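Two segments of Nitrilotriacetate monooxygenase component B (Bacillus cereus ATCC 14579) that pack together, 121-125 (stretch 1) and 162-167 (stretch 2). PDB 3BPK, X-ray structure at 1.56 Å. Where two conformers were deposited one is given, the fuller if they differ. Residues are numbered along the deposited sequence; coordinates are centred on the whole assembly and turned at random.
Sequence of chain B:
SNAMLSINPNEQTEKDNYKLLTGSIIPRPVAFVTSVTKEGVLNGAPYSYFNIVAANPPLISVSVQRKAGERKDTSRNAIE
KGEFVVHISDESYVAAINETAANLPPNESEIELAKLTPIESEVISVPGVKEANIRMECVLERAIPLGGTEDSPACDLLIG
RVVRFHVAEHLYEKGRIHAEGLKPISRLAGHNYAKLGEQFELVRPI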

# COMPACT_ATOMS: atom_id res chain seq x y z
N SER B 121 -19.33 -3.04 16.30
CA SER B 121 -19.55 -3.12 14.85
C SER B 121 -20.96 -3.65 14.55
O SER B 121 -21.57 -4.32 15.42
N GLU B 122 -21.46 -3.34 13.35
CA GLU B 122 -22.83 -3.68 12.94
C GLU B 122 -22.94 -5.08 12.33
O GLU B 122 -23.92 -5.82 12.61
N VAL B 123 -21.93 -5.47 11.53
CA VAL B 123 -21.96 -6.73 10.78
C VAL B 123 -21.07 -7.75 11.45
O VAL B 123 -21.46 -8.90 11.66
N ILE B 124 -19.86 -7.33 11.82
CA ILE B 124 -18.91 -8.25 12.44
C ILE B 124 -18.95 -8.09 13.95
O ILE B 124 -19.60 -7.16 14.45
N SER B 125 -18.24 -8.99 14.63
CA SER B 125 -18.19 -9.12 16.10
C SER B 125 -16.92 -8.54 16.74
O SER B 125 -16.63 -8.76 17.93
N VAL B 162 -14.33 -5.29 2.78
CA VAL B 162 -15.11 -4.31 3.57
C VAL B 162 -16.59 -4.68 3.50
O VAL B 162 -17.17 -4.81 2.39
N VAL B 163 -17.19 -4.88 4.67
CA VAL B 163 -18.63 -5.21 4.76
C VAL B 163 -19.47 -4.04 5.33
O VAL B 163 -20.70 -4.07 5.24
N ARG B 164 -18.78 -3.04 5.89
CA ARG B 164 -19.46 -1.80 6.30
C ARG B 164 -18.46 -0.66 6.34
O ARG B 164 -17.34 -0.84 6.83
N PHE B 165 -18.86 0.48 5.79
CA PHE B 165 -18.09 1.71 5.92
C PHE B 165 -18.79 2.57 6.97
O PHE B 165 -20.03 2.63 6.98
N HIS B 166 -18.00 3.25 7.81
CA HIS B 166 -18.50 4.25 8.77
C HIS B 166 -17.71 5.51 8.49
O HIS B 166 -16.48 5.50 8.56
N VAL B 167 -18.39 6.60 8.14
CA VAL B 167 -17.72 7.82 7.68
C VAL B 167 -18.28 9.05 8.38
O VAL B 167 -19.50 9.22 8.39

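Packing of the loop 121-125 against the strand 162-167, a small contact burying 292 Å² in all and built round Val123, Glu122 and Arg164. The CA-to-CB bonds of Glu122 and Val123 point toward the strand, and those of Val163, Arg164 and His166 point toward the loop. Glu122 (chi1 m, chi2 t) brings its carboxylate to both Arg164 and His166. Glu122 OE1 accepts a nearly straight hydrogen bond from Arg164 NE (3.0 Å, 164°), which is also a salt bridge, pairing opposite charges at the edge of the guanidinium, near its plane. Glu122 OE2 lies 3.3 Å from His166 CE1, near the plane of the imidazole (chi1 m); His166 NE2 is hydrogen-bonded elsewhere in the structure. Arg164 (chi1 t, chi2 p, chi3 91°, between wells) bends so that NH1 also reaches back to Val163 O of its own strand in a weak hydrogen bond (2.9 Å). Val123 (t) covers one face of the guanidinium, with CG2 3.2 Å from Arg164 NH2, while its other methyl, CG1, meets Val163 CG2 at 3.8 Å. Val163 (m) thus joins a small apolar patch, completed by the buried Ile124 (p, t): its CA-to-CB bond points sideways, yet Ile124 CG2 comes to 4.0 Å from Val163 CG2. Ser125, Val162, Phe165 and Val167 take no part.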

# COMPACT_ATOMS: atom_id res chain seq x y z
CB SER B 121 -18.51 -4.06 14.22
OG SER B 121 -17.25 -3.42 14.21
CB GLU B 122 -23.32 -2.65 11.90
CG GLU B 122 -23.50 -1.25 12.46
CD GLU B 122 -23.84 -0.20 11.39
OE1 GLU B 122 -24.14 -0.60 10.25
OE2 GLU B 122 -23.84 0.98 11.70
CB VAL B 123 -21.52 -6.53 9.28
CG1 VAL B 123 -21.50 -7.85 8.54
CG2 VAL B 123 -22.40 -5.51 8.57
CB ILE B 124 -17.46 -8.01 11.89
CG1 ILE B 124 -16.96 -6.59 12.20
CG2 ILE B 124 -17.41 -8.28 10.38
CD1 ILE B 124 -15.49 -6.39 11.80
CB SER B 125 -18.29 -10.60 16.50
OG SER B 125 -17.02 -11.22 16.43
CB VAL B 162 -14.91 -2.86 3.05
CG1 VAL B 162 -15.73 -1.86 3.90
CG2 VAL B 162 -13.43 -2.50 3.01
CB VAL B 163 -18.88 -6.52 5.52
CG1 VAL B 163 -18.27 -7.68 4.74
CG2 VAL B 163 -18.31 -6.44 6.96
CB ARG B 164 -20.10 -1.93 7.69
CG ARG B 164 -21.12 -0.83 8.00
CD ARG B 164 -22.35 -1.03 7.08
NE ARG B 164 -23.39 -1.88 7.67
CZ ARG B 164 -23.88 -2.98 7.13
NH1 ARG B 164 -23.39 -3.47 5.98
NH2 ARG B 164 -24.87 -3.63 7.76
CB PHE B 165 -18.13 2.53 4.64
CG PHE B 165 -17.31 1.98 3.51
CD1 PHE B 165 -15.94 2.24 3.44
CD2 PHE B 165 -17.92 1.29 2.46
CE1 PHE B 165 -15.18 1.80 2.34
CE2 PHE B 165 -17.17 0.83 1.38
CZ PHE B 165 -15.79 1.10 1.33
CB HIS B 166 -18.22 3.82 10.19
CG HIS B 166 -18.90 2.54 10.58
ND1 HIS B 166 -20.21 2.50 11.01
CD2 HIS B 166 -18.48 1.25 10.54
CE1 HIS B 166 -20.55 1.24 11.25
NE2 HIS B 166 -19.52 0.46 10.96
CB VAL B 167 -17.88 8.02 6.15
CG1 VAL B 167 -17.17 9.30 5.69
CG2 VAL B 167 -17.39 6.75 5.34